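Local coordinates for putative isomerase (PDB 2PPG), which is a putative isomerase of the enolase superfamily, with a mandelate racemase/muconate lactonizing-type N-terminal domain and a TIM-barrel-type C-terminal domain, at residues 12-17 against 51-56; 323-328 against 376-381. All coordinates share one frame; numbering follows the deposited sequence.

Interaction 1: residues 12-17 against 51-56; sequences SFTLTL and FDRSVL
Leu15 and Ser54 form the middle rung of an antiparallel ladder in the N-terminal sheet, flanked by the hydrogen-bonded pairs Phe13-Leu56 and Leu17-Asp52. Six backbone bonds cross between the strands, ranging from Leu17 N to Asp52 O at 2.7 Å to Ser54 N to Leu15 O at 3.1 Å. The more tightly packed face carries Phe13, Leu15 and Leu56. Leu15 brings its CB to within 3.9 Å of Leu56 CD1, and Leu388 covers both Phe13 and Leu15. The Phe13 ring turns its edge to the Leu56 carbonyl, with CD2 3.3 Å from that O. On the other face Val55 is buried against helix 77-92, but this face opens to solvent at Thr16, which still lies against Arg53 and Phe51. Thr16 runs alongside Arg53, its OG1 3.4 Å from Arg53 CG, while its CG2 meets the Phe51 ring obliquely. Arg53 extends with CG anti to the backbone N (chi1 -171°) and bends at chi3; Phe51 CE1 lies 3.3 Å above the centre of the guanidinium. Arg53 NE and NH2 bond Gly73 O and Leu74 O, and Asp52 pairs with Arg19. With these polar ends engaged elsewhere, the strands are joined mainly by the six backbone bonds, the Leu15-Leu56 contact adding to them on one face.

Interaction 2: residues 323-328 against 376-381; sequences AGIFLA and LGVEPS
Ile325 and Ala328 of helix 325-336 pack against Val378 and its neighbours in the segment 376-381, inside the TIM-barrel-type domain of this enolase-superfamily protein. Direct contact between the segments is apolar. Ala328 points its CB between the two methyls of Val378, 3.4 Å from both CG1 and CG2. Ile325 and Val378 lie alongside, their side chains running opposite ways, which brings Ile325 CD1 to 3.6 Å from Val378 CG2. With CG1 anti to the carbonyl carbon (chi1 -62°), Ile325 spreads its two methyl ends: CD1 reaches on to Pro380 CD at 4.1 Å, and CG2 meets Leu376 CD2 at 4.0 Å, its side chain roughly perpendicular to that of Leu376.

Polar interactions hold the backbone around this apolar patch, though none directly joins the two six-residue segments. Gly324 is the N-cap residue, and its O takes the first-turn bond from Ala328 N at 2.8 Å; it has a phi of 137° that would bring any CB into collision with the O of Ala323. Glu70, from the N-terminal sheet, accepts bonds from Ala323 N and Phe326 N, and its negative charge probably suits this helix start. Glu379 turns away from the helix and forms a salt bridge with Lys138. The polar tie between helix and 376-381 comes one turn beyond Ala328, where Gln332 NE2 bonds Leu376 O.

In the fold
From the N terminus, strand 7-17 leads into a loop that interaction 1 closes when strand 52-61 returns antiparallel beside it. The chain then adds strand 66-72 to the N-terminal sheet, passes through helices 77-92 to 119-140 and runs round the barrel. Interaction 2 closes a later loop, joining helix 325-336 to strand 378-380, so the two contacts follow in series, neither enclosing nor crossing the other. In space they touch: Leu56 CD2 lies 4.1 Å from Pro380 CG. Glu70 bridges them too, its carboxylate bonded to Ser54 OG and also reaching the helix start of interaction 2. Beyond 376-381, strand 389-390 joins strand 7-17, tying the C-terminal end back onto the N-terminal sheet.

Interaction 1: residues 12-17 against 51-56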
loop_
_atom_site.group_PDB
_atom_site.type_symbol
_atom_site.label_atom_id
_atom_site.label_comp_id
_atom_site.label_asym_id
_atom_site.label_seq_id
_atom_site.Cartn_x
_atom_site.Cartn_y
_atom_site.Cartn_z
ATOM N N SER A 12 27.348 -30.526 29.110
ATOM C CA SER A 12 27.827 -29.374 28.326
ATOM C C SER A 12 29.318 -29.124 28.534
ATOM O O SER A 12 29.830 -29.294 29.644
ATOM C CB SER A 12 27.089 -28.103 28.744
ATOM O OG SER A 12 25.687 -28.273 28.662
ATOM N N PHE A 13 29.998 -28.680 27.474
ATOM C CA PHE A 13 31.459 -28.533 27.484
ATOM C C PHE A 13 31.914 -27.366 26.642
ATOM O O PHE A 13 31.233 -26.959 25.696
ATOM C CB PHE A 13 32.157 -29.752 26.869
ATOM C CG PHE A 13 31.657 -31.073 27.358
ATOM C CD1 PHE A 13 32.296 -31.725 28.411
ATOM C CD2 PHE A 13 30.585 -31.695 26.741
ATOM C CE1 PHE A 13 31.851 -32.964 28.856
ATOM C CE2 PHE A 13 30.139 -32.921 27.183
ATOM C CZ PHE A 13 30.778 -33.558 28.242
ATOM N N THR A 14 33.102 -26.862 26.952
ATOM C CA THR A 14 33.755 -25.940 26.049
ATOM C C THR A 14 34.945 -26.635 25.445
ATOM O O THR A 14 35.550 -27.492 26.070
ATOM C CB THR A 14 34.241 -24.682 26.759
ATOM O OG1 THR A 14 34.858 -25.049 27.998
ATOM C CG2 THR A 14 33.083 -23.730 27.021
ATOM N N LEU A 15 35.259 -26.276 24.213
ATOM C CA LEU A 15 36.489 -26.686 23.598
ATOM C C LEU A 15 37.183 -25.419 23.184
ATOM O O LEU A 15 36.613 -24.624 22.425
ATOM C CB LEU A 15 36.205 -27.550 22.375
ATOM C CG LEU A 15 37.393 -28.084 21.570
ATOM C CD1 LEU A 15 38.337 -28.838 22.470
ATOM C CD2 LEU A 15 36.894 -28.995 20.448
ATOM N N THR A 16 38.402 -25.222 23.690
ATOM C CA THR A 16 39.168 -23.998 23.444
ATOM C C THR A 16 40.479 -24.274 22.712
ATOM O O THR A 16 41.399 -24.832 23.295
ATOM C CB THR A 16 39.506 -23.294 24.773
ATOM O OG1 THR A 16 38.300 -23.012 25.492
ATOM C CG2 THR A 16 40.271 -21.991 24.528
ATOM N N LEU A 17 40.582 -23.884 21.448
ATOM C CA LEU A 17 41.845 -24.061 20.735
ATOM C C LEU A 17 42.545 -22.742 20.488
ATOM O O LEU A 17 41.903 -21.786 20.051
ATOM C CB LEU A 17 41.648 -24.778 19.397
ATOM C CG LEU A 17 41.421 -26.291 19.420
ATOM C CD1 LEU A 17 42.031 -26.949 20.673
ATOM C CD2 LEU A 17 39.938 -26.592 19.313
ATOM N N PHE A 51 41.485 -16.594 20.771
ATOM C CA PHE A 51 41.475 -18.047 20.686
ATOM C C PHE A 51 40.154 -18.534 20.077
ATOM O O PHE A 51 39.173 -17.794 20.045
ATOM C CB PHE A 51 41.599 -18.595 22.098
ATOM C CG PHE A 51 40.618 -17.979 23.056
ATOM C CD1 PHE A 51 39.388 -18.576 23.286
ATOM C CD2 PHE A 51 40.907 -16.771 23.691
ATOM C CE1 PHE A 51 38.474 -18.005 24.151
ATOM C CE2 PHE A 51 40.003 -16.198 24.566
ATOM C CZ PHE A 51 38.781 -16.821 24.794
ATOM N N ASP A 52 40.112 -19.775 19.604
ATOM C CA ASP A 52 38.833 -20.359 19.178
ATOM C C ASP A 52 38.224 -21.155 20.317
ATOM O O ASP A 52 38.936 -21.823 21.064
ATOM C CB ASP A 52 39.003 -21.245 17.942
ATOM C CG ASP A 52 39.251 -20.436 16.665
ATOM O OD1 ASP A 52 38.949 -19.215 16.661
ATOM O OD2 ASP A 52 39.745 -21.019 15.669
ATOM N N ARG A 53 36.902 -21.077 20.448
ATOM C CA ARG A 53 36.166 -21.739 21.515
ATOM C C ARG A 53 34.742 -21.951 21.046
ATOM O O ARG A 53 34.246 -21.173 20.240
ATOM C CB ARG A 53 36.175 -20.889 22.777
ATOM C CG ARG A 53 35.604 -21.593 24.012
ATOM C CD ARG A 53 35.758 -20.747 25.261
ATOM N NE ARG A 53 35.188 -19.405 25.125
ATOM C CZ ARG A 53 35.544 -18.360 25.873
ATOM N NH1 ARG A 53 36.479 -18.502 26.803
ATOM N NH2 ARG A 53 34.976 -17.168 25.682
ATOM N N SER A 54 34.105 -23.019 21.525
ATOM C CA SER A 54 32.699 -23.292 21.258
ATOM C C SER A 54 32.106 -24.197 22.341
ATOM O O SER A 54 32.837 -24.830 23.105
ATOM C CB SER A 54 32.525 -23.947 19.895
ATOM O OG SER A 54 33.016 -25.276 19.926
ATOM N N VAL A 55 30.781 -24.266 22.395
ATOM C CA VAL A 55 30.110 -25.115 23.364
ATOM C C VAL A 55 29.595 -26.386 22.696
ATOM O O VAL A 55 28.934 -26.315 21.674
ATOM C CB VAL A 55 28.960 -24.363 24.092
ATOM C CG1 VAL A 55 28.184 -25.309 25.019
ATOM C CG2 VAL A 55 29.510 -23.160 24.857
ATOM N N LEU A 56 29.929 -27.539 23.275
ATOM C CA LEU A 56 29.477 -28.830 22.788
ATOM C C LEU A 56 28.599 -29.491 23.837
ATOM O O LEU A 56 28.859 -29.396 25.053
ATOM C CB LEU A 56 30.649 -29.761 22.481
ATOM C CG LEU A 56 31.448 -29.533 21.197
ATOM C CD1 LEU A 56 32.494 -28.406 21.335
ATOM C CD2 LEU A 56 32.115 -30.842 20.795
#

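Interaction 2: residues 323-328 against 376-381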
loop_
_atom_site.group_PDB
_atom_site.type_symbol
_atom_site.label_atom_id
_atom_site.label_comp_id
_atom_site.label_asym_id
_atom_site.label_seq_id
_atom_site.Cartn_x
_atom_site.Cartn_y
_atom_site.Cartn_z
ATOM N N ALA A 323 34.043 -26.649 16.125
ATOM C CA ALA A 323 34.719 -27.936 15.996
ATOM C C ALA A 323 34.384 -28.612 14.674
ATOM O O ALA A 323 35.264 -29.177 14.018
ATOM C CB ALA A 323 34.354 -28.849 17.154
ATOM N N GLY A 324 33.113 -28.558 14.281
ATOM C CA GLY A 324 32.683 -29.258 13.079
ATOM C C GLY A 324 31.370 -29.986 13.259
ATOM O O GLY A 324 30.755 -30.421 12.273
ATOM N N ILE A 325 30.944 -30.126 14.514
ATOM C CA ILE A 325 29.692 -30.792 14.835
ATOM C C ILE A 325 28.500 -30.025 14.269
ATOM O O ILE A 325 27.695 -30.584 13.526
ATOM C CB ILE A 325 29.516 -30.959 16.368
ATOM C CG1 ILE A 325 30.628 -31.831 16.942
ATOM C CG2 ILE A 325 28.172 -31.519 16.691
ATOM C CD1 ILE A 325 30.716 -33.166 16.306
ATOM N N PHE A 326 28.366 -28.748 14.604
ATOM C CA PHE A 326 27.230 -28.040 14.058
ATOM C C PHE A 326 27.413 -27.756 12.568
ATOM O O PHE A 326 26.431 -27.678 11.830
ATOM C CB PHE A 326 26.794 -26.822 14.897
ATOM C CG PHE A 326 27.782 -25.694 14.941
ATOM C CD1 PHE A 326 28.239 -25.084 13.765
ATOM C CD2 PHE A 326 28.196 -25.185 16.164
ATOM C CE1 PHE A 326 29.131 -24.030 13.817
ATOM C CE2 PHE A 326 29.099 -24.122 16.226
ATOM C CZ PHE A 326 29.571 -23.544 15.055
ATOM N N LEU A 327 28.656 -27.680 12.101
ATOM C CA LEU A 327 28.875 -27.634 10.648
ATOM C C LEU A 327 28.386 -28.920 9.967
ATOM O O LEU A 327 27.856 -28.891 8.856
ATOM C CB LEU A 327 30.343 -27.391 10.313
ATOM C CG LEU A 327 30.784 -27.550 8.856
ATOM C CD1 LEU A 327 30.195 -26.466 7.972
ATOM C CD2 LEU A 327 32.292 -27.501 8.775
ATOM N N ALA A 328 28.546 -30.054 10.637
ATOM C CA ALA A 328 28.066 -31.299 10.056
ATOM C C ALA A 328 26.532 -31.308 10.009
ATOM O O ALA A 328 25.930 -31.790 9.040
ATOM C CB ALA A 328 28.595 -32.477 10.814
ATOM N N LEU A 376 24.483 -37.317 12.518
ATOM C CA LEU A 376 25.311 -36.306 11.882
ATOM C C LEU A 376 26.374 -36.928 10.991
ATOM O O LEU A 376 26.756 -36.347 9.969
ATOM C CB LEU A 376 26.012 -35.454 12.933
ATOM C CG LEU A 376 25.320 -34.220 13.505
ATOM C CD1 LEU A 376 23.823 -34.226 13.270
ATOM C CD2 LEU A 376 25.655 -34.118 15.004
ATOM N N GLY A 377 26.871 -38.093 11.394
ATOM C CA GLY A 377 27.934 -38.759 10.646
ATOM C C GLY A 377 29.320 -38.271 11.035
ATOM O O GLY A 377 30.316 -38.813 10.565
ATOM N N VAL A 378 29.389 -37.229 11.867
ATOM C CA VAL A 378 30.643 -36.800 12.471
ATOM C C VAL A 378 30.505 -36.803 13.983
ATOM O O VAL A 378 29.398 -36.689 14.501
ATOM C CB VAL A 378 31.109 -35.393 11.991
ATOM C CG1 VAL A 378 30.685 -35.142 10.574
ATOM C CG2 VAL A 378 30.594 -34.310 12.891
ATOM N N GLU A 379 31.633 -36.937 14.683
ATOM C CA GLU A 379 31.664 -36.927 16.151
ATOM C C GLU A 379 32.995 -36.368 16.604
ATOM O O GLU A 379 33.917 -36.273 15.806
ATOM C CB GLU A 379 31.485 -38.337 16.712
ATOM C CG GLU A 379 30.085 -38.889 16.594
ATOM C CD GLU A 379 30.015 -40.375 16.892
ATOM O OE1 GLU A 379 30.938 -40.909 17.547
ATOM O OE2 GLU A 379 29.032 -41.016 16.466
ATOM N N PRO A 380 33.109 -35.986 17.886
ATOM C CA PRO A 380 34.426 -35.547 18.351
ATOM C C PRO A 380 35.327 -36.766 18.472
ATOM O O PRO A 380 34.865 -37.832 18.887
ATOM C CB PRO A 380 34.141 -34.946 19.738
ATOM C CG PRO A 380 32.636 -34.833 19.835
ATOM C CD PRO A 380 32.098 -35.915 18.957
ATOM N N SER A 381 36.590 -36.623 18.089
ATOM C CA SER A 381 37.532 -37.730 18.172
ATOM C C SER A 381 37.874 -37.970 19.635
ATOM O O SER A 381 37.589 -37.112 20.476
ATOM C CB SER A 381 38.792 -37.413 17.364
ATOM O OG SER A 381 39.398 -36.216 17.820
#